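Local coordinates for p-nitrophenyl phosphatase (Pho2) (Archaeoglobus fulgidus, PDB 3QGM), which probably acts as a phosphatase of the haloacid dehalogenase family and binds a metal ion, here calcium, at the C-terminal ends of its core strands, at residues I15-I19 / V209-Q213; V185-S189 / D215-A220; E227-T233 / P252-S258; I43-N49 / D71-T77. All blocks are in the same frame, centred on the assembly; numbering follows the deposited sequence. Where two conformers were deposited one is given.

From the N terminus, strand 10-14 runs into the 15-19 loop, which contact 1 joins to the end of strand 207-211, closing the longest loop and building the calcium site. Contact 4 (43-49 with 71-77) lies nested inside that loop, pairing an outermost strand of the six-stranded parallel sheet with its neighbour. Contact 2 crosses contact 1: the 185-189 loop meets helix 214-224, which directly follows strand 207-211. Contact 3 (227-233 with 252-258) comes in series after them, completing the opposite side of the same sheet. Contact 1 touches all three others, and a bond from Lys187 to Asn48 links contact 2 to contact 4; contacts 3 and 4 stay apart.

Contact 1: I15-I19 / V209-Q213; sequences IDGVI and VVGDQ. With CA (calcium ion), chain E.
In the metal site of this haloacid dehalogenase-type fold, Asp16 and Asp212 bring different kinds of oxygen to one calcium ion. Asp16 binds through its backbone, O to calcium 2.3 Å, while Asp212 uses a carboxylate oxygen, OD1 to calcium 2.3 Å. The two ligand oxygens, Asp16 O and Asp212 OD1, lie 3.3 Å apart, a spacing set by the ion they share. The Asp16 carboxylate turns elsewhere, its OD1 accepting from Ser22 N, and Asp14 adds to the metal shell beside both. Asp212 CG sits between the backbone N and the carbonyl carbon (chi1 71°), which swings the carboxylate across to the 15-19 loop. Its second oxygen, OD2, takes a hydrogen bond from water 1 at 2.6 Å, itself a calcium ligand, and another from Val235 N. Water 2, also on the ion, accepts from Gln213 NE2 at 2.9 Å. Gly17 passes so near that its CA lies 3.5 Å from Asp212 OD2; a CB there would run into this oxygen, and the backbone twist (phi 97°) also disfavours any side chain. On the strand side of the loop, Val18 CG2 packs on Gly211 CA at 3.9 Å, and Val18 CG1 meets Val210 CG1, an apolar patch continued by Ile13 and Val231. The Asp-X-Asp-X-Val run from Asp14 to Val18 is consistent with the first signature motif of the family. With seven ligands, at least three of them waters, the shell is one calcium readily accepts, and the bonds from Val235 and water 1 probably fix the rotation of the Asp212 carboxylate against the metal.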
loop_
_atom_site.group_PDB
_atom_site.type_symbol
_atom_site.label_atom_id
_atom_site.label_comp_id
_atom_site.label_asym_id
_atom_site.label_seq_id
_atom_site.Cartn_x
_atom_site.Cartn_y
_atom_site.Cartn_z
ATOM N N ILE A 15 -2.611 -0.905 26.810
ATOM C CA ILE A 15 -3.691 -0.026 27.266
ATOM C C ILE A 15 -5.017 -0.409 26.581
ATOM O O ILE A 15 -5.958 -0.820 27.257
ATOM C CB ILE A 15 -3.374 1.438 26.974
ATOM C CG1 ILE A 15 -2.114 1.884 27.741
ATOM C CG2 ILE A 15 -4.563 2.372 27.336
ATOM C CD1 ILE A 15 -1.571 3.244 27.289
ATOM N N ASP A 16 -5.090 -0.287 25.262
ATOM C CA ASP A 16 -6.378 -0.510 24.563
ATOM C C ASP A 16 -6.816 -1.969 24.523
ATOM O O ASP A 16 -6.099 -2.858 24.029
ATOM C CB ASP A 16 -6.396 0.108 23.153
ATOM C CG ASP A 16 -7.706 0.893 22.878
ATOM O OD1 ASP A 16 -7.911 1.966 23.531
ATOM O OD2 ASP A 16 -8.521 0.419 22.046
ATOM N N GLY A 17 -7.996 -2.205 25.073
ATOM C CA GLY A 17 -8.588 -3.549 25.185
ATOM C C GLY A 17 -8.321 -4.113 26.572
ATOM O O GLY A 17 -8.810 -5.192 26.931
ATOM N N VAL A 18 -7.527 -3.398 27.363
ATOM C CA VAL A 18 -7.101 -3.907 28.672
ATOM C C VAL A 18 -7.556 -2.939 29.757
ATOM O O VAL A 18 -8.283 -3.338 30.672
ATOM C CB VAL A 18 -5.569 -4.113 28.780
ATOM C CG1 VAL A 18 -5.177 -4.706 30.203
ATOM C CG2 VAL A 18 -5.056 -4.960 27.649
ATOM N N ILE A 19 -7.196 -1.667 29.620
ATOM C CA ILE A 19 -7.549 -0.653 30.634
ATOM C C ILE A 19 -8.620 0.337 30.170
ATOM O O ILE A 19 -9.468 0.825 30.963
ATOM C CB ILE A 19 -6.288 0.081 31.060
ATOM C CG1 ILE A 19 -5.356 -0.929 31.730
ATOM C CG2 ILE A 19 -6.589 1.218 32.014
ATOM C CD1 ILE A 19 -3.958 -0.687 31.321
ATOM N N VAL A 209 3.966 -9.736 30.198
ATOM C CA VAL A 209 3.450 -8.825 29.176
ATOM C C VAL A 209 1.965 -9.148 29.021
ATOM O O VAL A 209 1.602 -10.297 28.762
ATOM C CB VAL A 209 4.248 -9.022 27.886
ATOM C CG1 VAL A 209 3.615 -8.231 26.641
ATOM C CG2 VAL A 209 5.692 -8.626 28.138
ATOM N N VAL A 210 1.108 -8.161 29.250
ATOM C CA VAL A 210 -0.330 -8.392 29.298
ATOM C C VAL A 210 -0.935 -7.614 28.167
ATOM O O VAL A 210 -0.538 -6.446 27.942
ATOM C CB VAL A 210 -0.964 -7.825 30.584
ATOM C CG1 VAL A 210 -2.490 -8.094 30.588
ATOM C CG2 VAL A 210 -0.314 -8.420 31.852
ATOM N N GLY A 211 -1.897 -8.233 27.492
ATOM C CA GLY A 211 -2.561 -7.640 26.373
ATOM C C GLY A 211 -3.746 -8.413 25.859
ATOM O O GLY A 211 -4.103 -9.477 26.386
ATOM N N ASP A 212 -4.355 -7.871 24.816
ATOM C CA ASP A 212 -5.594 -8.410 24.276
ATOM C C ASP A 212 -5.425 -9.020 22.910
ATOM O O ASP A 212 -6.380 -9.554 22.411
ATOM C CB ASP A 212 -6.726 -7.351 24.253
ATOM C CG ASP A 212 -6.512 -6.263 23.202
ATOM O OD1 ASP A 212 -5.357 -5.909 22.904
ATOM O OD2 ASP A 212 -7.521 -5.734 22.700
ATOM N N GLN A 213 -4.222 -8.939 22.325
ATOM C CA GLN A 213 -3.920 -9.484 20.986
ATOM C C GLN A 213 -2.743 -10.465 20.986
ATOM O O GLN A 213 -1.601 -10.138 21.375
ATOM C CB GLN A 213 -3.621 -8.349 20.007
ATOM C CG GLN A 213 -4.807 -7.454 19.731
ATOM C CD GLN A 213 -4.528 -6.446 18.617
ATOM O OE1 GLN A 213 -5.031 -6.583 17.516
ATOM N NE2 GLN A 213 -3.764 -5.422 18.921
HETATM CA CA CA E . -4.527 -3.808 22.662
HETATM O O HOH W 1 -6.504 -3.821 21.230
HETATM O O HOH W 2 -2.927 -4.701 21.567
HETATM O O HOH W 3 -4.089 -1.913 21.347
#

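Contact 2: V185-S189 / D215-A220; sequences VGKPS and DVDVAA
Lys187 NZ is gripped by Asp217 OD1 in a salt bridge of 2.8 Å and, more weakly, by the backbone O of Val46. The ammonium group meets OD1 nearly along the axis of its C-O bond. Asp217 starts out pointing off the contact, but its CG stands beside the backbone N (chi1 -58°) and the carboxylate folds back to the lysine. The other oxygen, OD2, accepts from Gln213 N and weakly from Asp212 N, backbone groups next to the calcium site, so both ends of the carboxylate are held and its rotation is probably fixed. The lysine chain bends at chi3 (-71°) to bring NZ round to this partner. Along the way it crosses Val216 at about a right angle, with Lys187 CB 3.6 Å from Val216 CG1 and Lys187 CG 4.0 Å from Ala220 CB. The peptide between Lys187 and Pro188 is cis, and the proline ring turns onto the helix just beyond the lysine. Pro188 CB packs 3.6 Å from Ala219 CB and 3.7 Å from Val216 O, while Ala220 CB comes 3.9 Å from Pro188 CA. Small alanines let the loop settle close against the helix, the CA atoms of Pro188 and Ala220 being 4.1 Å apart. The Lys187 N bond to Asn48 OD1 ties the same loop to the end of strand 42-47. Lysine in a loop after a strand, paired with an aspartate early in the helix after the metal-binding loop and both touching Asp14, is the arrangement expected of the third and fourth signature motifs of the haloacid dehalogenase fold.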
loop_
_atom_site.group_PDB
_atom_site.type_symbol
_atom_site.label_atom_id
_atom_site.label_comp_id
_atom_site.label_asym_id
_atom_site.label_seq_id
_atom_site.Cartn_x
_atom_site.Cartn_y
_atom_site.Cartn_z
ATOM N N VAL A 185 9.289 0.175 15.431
ATOM C CA VAL A 185 9.397 0.446 16.875
ATOM C C VAL A 185 8.365 -0.345 17.679
ATOM O O VAL A 185 8.733 -1.031 18.657
ATOM C CB VAL A 185 9.321 1.948 17.135
ATOM C CG1 VAL A 185 9.432 2.291 18.650
ATOM C CG2 VAL A 185 10.426 2.620 16.327
ATOM N N GLY A 186 7.100 -0.301 17.248
ATOM C CA GLY A 186 5.973 -0.769 18.064
ATOM C C GLY A 186 5.907 -2.282 18.199
ATOM O O GLY A 186 6.610 -3.004 17.491
ATOM N N LYS A 187 5.026 -2.759 19.069
ATOM C CA LYS A 187 4.760 -4.183 19.198
ATOM C C LYS A 187 4.330 -4.830 17.881
ATOM O O LYS A 187 3.467 -4.281 17.189
ATOM C CB LYS A 187 3.681 -4.439 20.257
ATOM C CG LYS A 187 4.086 -3.966 21.719
ATOM C CD LYS A 187 2.907 -4.123 22.674
ATOM C CE LYS A 187 1.800 -3.122 22.423
ATOM N NZ LYS A 187 0.661 -3.367 23.343
ATOM N N PRO A 188 4.863 -6.038 17.575
ATOM C CA PRO A 188 5.698 -6.873 18.485
ATOM C C PRO A 188 7.214 -6.652 18.439
ATOM O O PRO A 188 7.984 -7.432 19.042
ATOM C CB PRO A 188 5.349 -8.299 18.050
ATOM C CG PRO A 188 5.100 -8.163 16.571
ATOM C CD PRO A 188 4.379 -6.817 16.423
ATOM N N SER A 189 7.654 -5.585 17.779
ATOM C CA SER A 189 9.073 -5.314 17.734
ATOM C C SER A 189 9.754 -5.308 19.120
ATOM O O SER A 189 9.158 -4.894 20.124
ATOM C CB SER A 189 9.350 -4.014 17.064
ATOM O OG SER A 189 10.727 -3.822 17.006
ATOM N N ASP A 215 -1.206 -11.854 18.342
ATOM C CA ASP A 215 -0.206 -11.442 17.348
ATOM C C ASP A 215 0.482 -10.131 17.635
ATOM O O ASP A 215 1.391 -9.766 16.931
ATOM C CB ASP A 215 -0.847 -11.321 15.969
ATOM C CG ASP A 215 -1.907 -10.254 15.909
ATOM O OD1 ASP A 215 -1.986 -9.589 14.877
ATOM O OD2 ASP A 215 -2.673 -10.111 16.871
ATOM N N VAL A 216 0.042 -9.399 18.649
ATOM C CA VAL A 216 0.734 -8.185 19.017
ATOM C C VAL A 216 1.398 -8.374 20.381
ATOM O O VAL A 216 2.629 -8.343 20.523
ATOM C CB VAL A 216 -0.268 -7.006 18.992
ATOM C CG1 VAL A 216 0.354 -5.729 19.520
ATOM C CG2 VAL A 216 -0.819 -6.822 17.508
ATOM N N ASP A 217 0.560 -8.580 21.376
ATOM C CA ASP A 217 1.011 -8.574 22.762
ATOM C C ASP A 217 1.717 -9.873 23.143
ATOM O O ASP A 217 2.781 -9.830 23.748
ATOM C CB ASP A 217 -0.179 -8.322 23.662
ATOM C CG ASP A 217 -0.855 -7.021 23.304
ATOM O OD1 ASP A 217 -0.168 -6.000 23.519
ATOM O OD2 ASP A 217 -1.988 -7.041 22.723
ATOM N N VAL A 218 1.131 -11.001 22.779
ATOM C CA VAL A 218 1.801 -12.290 23.050
ATOM C C VAL A 218 3.070 -12.432 22.235
ATOM O O VAL A 218 4.088 -12.864 22.780
ATOM C CB VAL A 218 0.889 -13.489 22.901
ATOM C CG1 VAL A 218 1.659 -14.766 23.250
ATOM C CG2 VAL A 218 -0.288 -13.312 23.829
ATOM N N ALA A 219 3.060 -11.993 20.976
ATOM C CA ALA A 219 4.288 -12.062 20.151
ATOM C C ALA A 219 5.379 -11.206 20.765
ATOM O O ALA A 219 6.570 -11.570 20.761
ATOM C CB ALA A 219 4.032 -11.605 18.697
ATOM N N ALA A 220 4.974 -10.055 21.282
ATOM C CA ALA A 220 5.908 -9.116 21.859
ATOM C C ALA A 220 6.628 -9.772 23.071
ATOM O O ALA A 220 7.852 -9.686 23.199
ATOM C CB ALA A 220 5.186 -7.815 22.252
#

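Contact 3: E227-T233 / P252-S258; sequences ETVLVLT and PDYVFNS
Val229 and Phe256 meet on one face of the parallel strand pair, Val229 CG1 reaching the ring edge in its plane, 3.8 Å from Phe256 CD2; Met262 of helix 259-264 touches both. On the other face Leu230 CB packs on Pro252 CB at 3.9 Å, and farther along Leu232 CD1 meets Val255 CG1; Leu241 of the connecting helix 241-248 lies over Leu230 and Val255. Between the faces the backbones bond in parallel register, Leu230 N to Tyr254 O at 2.8 Å and Phe256 N to Leu230 O at 2.9 Å, within one beta-alpha-beta unit. At the start of the pair the contact turns polar. Thr228 N donates to Asp253 OD2 at 2.9 Å, on the anti side and 23° out of the carboxylate plane. In return Thr228 OG1, set between its backbone N and carbonyl carbon (chi1 54°), accepts from Asp253 N at 3.1 Å. Water 4 joins the same OG1 and OD2. A valine at Thr228 would probably leave Asp253 N without this acceptor and free the turn to shift. Beyond, Tyr254 OH gives a weak bond to Glu227 OE2, which approaches the ring at its edge. Glu227 OE2 and Asp253 OD2 stand 4.4 Å apart, a likely repulsion that the Lys8 salt bridge to Glu227 OE1 and the bonds to Asp253 probably offset.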
loop_
_atom_site.group_PDB
_atom_site.type_symbol
_atom_site.label_atom_id
_atom_site.label_comp_id
_atom_site.label_asym_id
_atom_site.label_seq_id
_atom_site.Cartn_x
_atom_site.Cartn_y
_atom_site.Cartn_z
ATOM N N GLU A 227 7.125 -13.895 30.138
ATOM C CA GLU A 227 5.866 -14.637 30.200
ATOM C C GLU A 227 4.752 -13.735 29.728
ATOM O O GLU A 227 4.813 -12.530 29.921
ATOM C CB GLU A 227 5.546 -15.099 31.632
ATOM C CG GLU A 227 6.488 -16.149 32.179
ATOM C CD GLU A 227 5.939 -16.776 33.456
ATOM O OE1 GLU A 227 6.262 -16.265 34.535
ATOM O OE2 GLU A 227 5.144 -17.734 33.366
ATOM N N THR A 228 3.738 -14.341 29.135
ATOM C CA THR A 228 2.694 -13.619 28.455
ATOM C C THR A 228 1.342 -13.990 29.057
ATOM O O THR A 228 1.076 -15.169 29.425
ATOM C CB THR A 228 2.669 -13.978 26.940
ATOM O OG1 THR A 228 2.585 -15.406 26.812
ATOM C CG2 THR A 228 3.935 -13.450 26.216
ATOM N N VAL A 229 0.504 -12.961 29.157
ATOM C CA VAL A 229 -0.860 -13.067 29.690
ATOM C C VAL A 229 -1.828 -12.447 28.689
ATOM O O VAL A 229 -1.701 -11.279 28.321
ATOM C CB VAL A 229 -1.060 -12.289 31.016
ATOM C CG1 VAL A 229 -2.512 -12.359 31.411
ATOM C CG2 VAL A 229 -0.144 -12.837 32.179
ATOM N N LEU A 230 -2.814 -13.215 28.271
ATOM C CA LEU A 230 -3.845 -12.685 27.397
ATOM C C LEU A 230 -5.118 -12.452 28.209
ATOM O O LEU A 230 -5.579 -13.326 28.964
ATOM C CB LEU A 230 -4.134 -13.658 26.243
ATOM C CG LEU A 230 -5.182 -13.155 25.237
ATOM C CD1 LEU A 230 -4.599 -12.093 24.277
ATOM C CD2 LEU A 230 -5.704 -14.328 24.430
ATOM N N VAL A 231 -5.696 -11.271 28.046
ATOM C CA VAL A 231 -6.986 -10.983 28.652
ATOM C C VAL A 231 -8.030 -10.900 27.574
ATOM O O VAL A 231 -7.727 -10.663 26.404
ATOM C CB VAL A 231 -7.011 -9.698 29.517
ATOM C CG1 VAL A 231 -6.129 -9.885 30.746
ATOM C CG2 VAL A 231 -6.633 -8.454 28.685
ATOM N N LEU A 232 -9.272 -11.062 27.995
ATOM C CA LEU A 232 -10.384 -11.228 27.068
ATOM C C LEU A 232 -11.361 -10.025 27.104
ATOM O O LEU A 232 -12.495 -10.139 26.659
ATOM C CB LEU A 232 -11.088 -12.565 27.375
ATOM C CG LEU A 232 -10.207 -13.825 27.291
ATOM C CD1 LEU A 232 -11.019 -15.059 27.632
ATOM C CD2 LEU A 232 -9.525 -13.998 25.909
ATOM N N THR A 233 -10.889 -8.888 27.585
ATOM C CA THR A 233 -11.669 -7.644 27.607
ATOM C C THR A 233 -11.611 -6.848 26.292
ATOM O O THR A 233 -12.321 -5.878 26.167
ATOM C CB THR A 233 -11.251 -6.719 28.774
ATOM O OG1 THR A 233 -9.821 -6.712 28.917
ATOM C CG2 THR A 233 -11.929 -7.193 30.091
ATOM N N PRO A 252 -0.508 -17.894 24.641
ATOM C CA PRO A 252 -0.086 -17.183 25.844
ATOM C C PRO A 252 0.223 -18.180 26.973
ATOM O O PRO A 252 -0.258 -19.280 26.937
ATOM C CB PRO A 252 -1.316 -16.325 26.197
ATOM C CG PRO A 252 -2.494 -17.149 25.725
ATOM C CD PRO A 252 -1.980 -17.928 24.499
ATOM N N ASP A 253 1.048 -17.792 27.935
ATOM C CA ASP A 253 1.251 -18.591 29.138
ATOM C C ASP A 253 -0.014 -18.668 30.020
ATOM O O ASP A 253 -0.259 -19.697 30.659
ATOM C CB ASP A 253 2.438 -18.052 29.930
ATOM C CG ASP A 253 3.728 -18.123 29.144
ATOM O OD1 ASP A 253 4.012 -19.190 28.565
ATOM O OD2 ASP A 253 4.447 -17.125 29.052
ATOM N N TYR A 254 -0.795 -17.576 30.055
ATOM C CA TYR A 254 -2.032 -17.504 30.837
ATOM C C TYR A 254 -3.155 -16.767 30.070
ATOM O O TYR A 254 -2.901 -15.865 29.304
ATOM C CB TYR A 254 -1.776 -16.766 32.146
ATOM C CG TYR A 254 -0.630 -17.292 32.949
ATOM C CD1 TYR A 254 -0.823 -18.305 33.888
ATOM C CD2 TYR A 254 0.658 -16.770 32.797
ATOM C CE1 TYR A 254 0.232 -18.803 34.638
ATOM C CE2 TYR A 254 1.709 -17.246 33.539
ATOM C CZ TYR A 254 1.496 -18.266 34.457
ATOM O OH TYR A 254 2.547 -18.750 35.201
ATOM N N VAL A 255 -4.400 -17.156 30.311
ATOM C CA VAL A 255 -5.556 -16.441 29.796
ATOM C C VAL A 255 -6.458 -16.087 30.970
ATOM O O VAL A 255 -6.730 -16.939 31.802
ATOM C CB VAL A 255 -6.372 -17.308 28.836
ATOM C CG1 VAL A 255 -7.527 -16.490 28.224
ATOM C CG2 VAL A 255 -5.471 -17.891 27.752
ATOM N N PHE A 256 -6.901 -14.831 31.036
ATOM C CA PHE A 256 -7.822 -14.371 32.058
ATOM C C PHE A 256 -8.885 -13.533 31.385
ATOM O O PHE A 256 -8.633 -12.909 30.361
ATOM C CB PHE A 256 -7.127 -13.514 33.117
ATOM C CG PHE A 256 -6.230 -14.263 34.002
ATOM C CD1 PHE A 256 -6.753 -15.095 34.991
ATOM C CD2 PHE A 256 -4.857 -14.163 33.855
ATOM C CE1 PHE A 256 -5.923 -15.815 35.809
ATOM C CE2 PHE A 256 -4.015 -14.864 34.673
ATOM C CZ PHE A 256 -4.540 -15.712 35.646
ATOM N N ASN A 257 -10.065 -13.500 31.986
ATOM C CA ASN A 257 -11.153 -12.708 31.460
ATOM C C ASN A 257 -10.754 -11.231 31.432
ATOM O O ASN A 257 -10.958 -10.566 30.444
ATOM C CB ASN A 257 -12.441 -12.943 32.281
ATOM C CG ASN A 257 -13.208 -14.190 31.820
ATOM O OD1 ASN A 257 -13.196 -14.531 30.639
ATOM N ND2 ASN A 257 -13.910 -14.838 32.742
ATOM N N SER A 258 -10.168 -10.752 32.519
ATOM C CA SER A 258 -9.741 -9.368 32.608
ATOM C C SER A 258 -8.520 -9.261 33.508
ATOM O O SER A 258 -8.155 -10.220 34.195
ATOM C CB SER A 258 -10.873 -8.514 33.220
ATOM O OG SER A 258 -11.038 -8.883 34.561
HETATM O O HOH W 4 4.918 -16.621 26.347
#

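Contact 4: I43-N49 / D71-T77; sequences IIFVSNN and DEILVAT
The beta-alpha-beta unit of strand 42-47, helix 54-63 and strand 73-75 closes here, where Phe45, Val46 and Ser47 pair in parallel with Ile73, Leu74 and Val75. Phe45 N donates to Glu72 O, Leu74 N to Phe45 O at 2.8 Å, and Ser47 N to Leu74 O; a weak bond from Ala76 N to Ser47 O leads into helix 76-87. On one face Val46 and Leu74 run alongside each other in the same direction, with Ile192 of helix 190-200 against both. Ile44 joins them: its CG1, trans to the backbone N (chi1 -177°), runs over Glu72 O at 3.5 Å and carries CD1 to Leu74 CB at 4.0 Å. Shortening Ile44 to an alanine would probably open a gap between Leu74 and Ile199 and take the cover off Glu72 O. The other face holds Phe45, Ile73, Ser47 and Val75; from helix 54-63, Leu61 touches Phe45 and Leu57 touches Val75. Phe45 carries Ile43 CG2 over one ring face, while its edge lies near Glu72 O. Ser47, at the strand end near the metal site, its side chain about 8 Å from the calcium, is consistent with the second signature motif of the family. Beyond it Val75 CG2 reaches Asn49 CB at 3.5 Å. Within 43-49, Asn49 N donates to Ser47 OG at 3.0 Å (165°), an ST turn.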
loop_
_atom_site.group_PDB
_atom_site.type_symbol
_atom_site.label_atom_id
_atom_site.label_comp_id
_atom_site.label_asym_id
_atom_site.label_seq_id
_atom_site.Cartn_x
_atom_site.Cartn_y
_atom_site.Cartn_z
ATOM N N ILE A 43 4.810 -1.129 36.933
ATOM C CA ILE A 43 4.006 -1.241 35.735
ATOM C C ILE A 43 4.526 -0.266 34.720
ATOM O O ILE A 43 4.961 0.823 35.062
ATOM C CB ILE A 43 2.504 -0.929 36.037
ATOM C CG1 ILE A 43 1.933 -1.945 37.021
ATOM C CG2 ILE A 43 1.666 -0.950 34.759
ATOM C CD1 ILE A 43 0.452 -1.813 37.203
ATOM N N ILE A 44 4.520 -0.668 33.466
ATOM C CA ILE A 44 4.696 0.267 32.392
ATOM C C ILE A 44 3.621 -0.029 31.358
ATOM O O ILE A 44 3.412 -1.186 30.947
ATOM C CB ILE A 44 6.102 0.256 31.805
ATOM C CG1 ILE A 44 6.235 1.337 30.716
ATOM C CG2 ILE A 44 6.455 -1.086 31.219
ATOM C CD1 ILE A 44 7.703 1.780 30.452
ATOM N N PHE A 45 2.913 1.022 30.977
ATOM C CA PHE A 45 1.838 0.925 29.991
ATOM C C PHE A 45 2.456 1.123 28.598
ATOM O O PHE A 45 3.214 2.076 28.380
ATOM C CB PHE A 45 0.778 1.975 30.277
ATOM C CG PHE A 45 0.108 1.813 31.610
ATOM C CD1 PHE A 45 0.495 2.590 32.692
ATOM C CD2 PHE A 45 -0.920 0.883 31.793
ATOM C CE1 PHE A 45 -0.102 2.427 33.951
ATOM C CE2 PHE A 45 -1.528 0.722 33.041
ATOM C CZ PHE A 45 -1.118 1.499 34.121
ATOM N N VAL A 46 2.202 0.205 27.672
ATOM C CA VAL A 46 2.875 0.267 26.366
ATOM C C VAL A 46 1.820 0.269 25.279
ATOM O O VAL A 46 0.963 -0.599 25.271
ATOM C CB VAL A 46 3.891 -0.877 26.163
ATOM C CG1 VAL A 46 4.448 -0.883 24.729
ATOM C CG2 VAL A 46 5.083 -0.767 27.137
ATOM N N SER A 47 1.866 1.247 24.374
ATOM C CA SER A 47 0.862 1.367 23.330
ATOM C C SER A 47 1.494 1.669 21.997
ATOM O O SER A 47 2.454 2.406 21.927
ATOM C CB SER A 47 -0.087 2.524 23.634
ATOM O OG SER A 47 -0.881 2.812 22.516
ATOM N N ASN A 48 0.917 1.075 20.939
ATOM C CA ASN A 48 1.382 1.293 19.595
ATOM C C ASN A 48 0.789 2.520 18.976
ATOM O O ASN A 48 1.023 2.761 17.803
ATOM C CB ASN A 48 1.035 0.090 18.721
ATOM C CG ASN A 48 2.085 -0.995 18.792
ATOM O OD1 ASN A 48 3.024 -0.904 19.571
ATOM N ND2 ASN A 48 1.958 -2.007 17.910
ATOM N N ASN A 49 -0.000 3.273 19.736
ATOM C CA ASN A 49 -0.623 4.504 19.235
ATOM C C ASN A 49 0.364 5.296 18.415
ATOM O O ASN A 49 1.454 5.669 18.891
ATOM C CB ASN A 49 -1.149 5.394 20.385
ATOM C CG ASN A 49 -2.096 6.476 19.896
ATOM O OD1 ASN A 49 -1.720 7.313 19.104
ATOM N ND2 ASN A 49 -3.334 6.457 20.375
ATOM N N ASP A 71 7.057 8.397 33.298
ATOM C CA ASP A 71 7.954 7.322 32.897
ATOM C C ASP A 71 7.265 5.950 32.866
ATOM O O ASP A 71 7.801 5.011 32.302
ATOM C CB ASP A 71 9.253 7.381 33.714
ATOM C CG ASP A 71 10.093 8.617 33.358
ATOM O OD1 ASP A 71 10.117 9.038 32.174
ATOM O OD2 ASP A 71 10.706 9.195 34.257
ATOM N N GLU A 72 6.053 5.874 33.399
ATOM C CA GLU A 72 5.274 4.650 33.342
ATOM C C GLU A 72 4.497 4.470 32.014
ATOM O O GLU A 72 3.748 3.507 31.914
ATOM C CB GLU A 72 4.238 4.632 34.482
ATOM C CG GLU A 72 4.800 4.474 35.872
ATOM C CD GLU A 72 3.702 4.576 36.926
ATOM O OE1 GLU A 72 3.222 5.702 37.184
ATOM O OE2 GLU A 72 3.296 3.536 37.473
ATOM N N ILE A 73 4.636 5.395 31.053
ATOM C CA ILE A 73 3.906 5.370 29.765
ATOM C C ILE A 73 4.917 5.294 28.631
ATOM O O ILE A 73 5.780 6.165 28.538
ATOM C CB ILE A 73 3.094 6.688 29.459
ATOM C CG1 ILE A 73 2.180 7.140 30.602
ATOM C CG2 ILE A 73 2.250 6.498 28.214
ATOM C CD1 ILE A 73 0.988 6.308 30.747
ATOM N N LEU A 74 4.820 4.271 27.786
ATOM C CA LEU A 74 5.665 4.152 26.617
ATOM C C LEU A 74 4.762 3.992 25.405
ATOM O O LEU A 74 4.177 2.902 25.186
ATOM C CB LEU A 74 6.632 2.956 26.750
ATOM C CG LEU A 74 7.786 2.804 25.726
ATOM C CD1 LEU A 74 8.718 4.034 25.672
ATOM C CD2 LEU A 74 8.556 1.577 26.034
ATOM N N VAL A 75 4.645 5.064 24.619
ATOM C CA VAL A 75 3.804 5.053 23.427
ATOM C C VAL A 75 4.702 5.192 22.185
ATOM O O VAL A 75 5.810 5.740 22.251
ATOM C CB VAL A 75 2.697 6.142 23.506
ATOM C CG1 VAL A 75 3.313 7.599 23.538
ATOM C CG2 VAL A 75 1.639 5.922 22.374
ATOM N N ALA A 76 4.236 4.606 21.083
ATOM C CA ALA A 76 5.060 4.424 19.920
ATOM C C ALA A 76 5.536 5.756 19.383
ATOM O O ALA A 76 6.610 5.834 18.853
ATOM C CB ALA A 76 4.280 3.616 18.805
ATOM N N THR A 77 4.736 6.803 19.501
ATOM C CA THR A 77 5.154 8.098 18.978
ATOM C C THR A 77 6.415 8.564 19.732
ATOM O O THR A 77 7.463 8.889 19.134
ATOM C CB THR A 77 4.062 9.162 19.149
ATOM O OG1 THR A 77 3.632 9.189 20.514
ATOM C CG2 THR A 77 2.826 8.891 18.181
#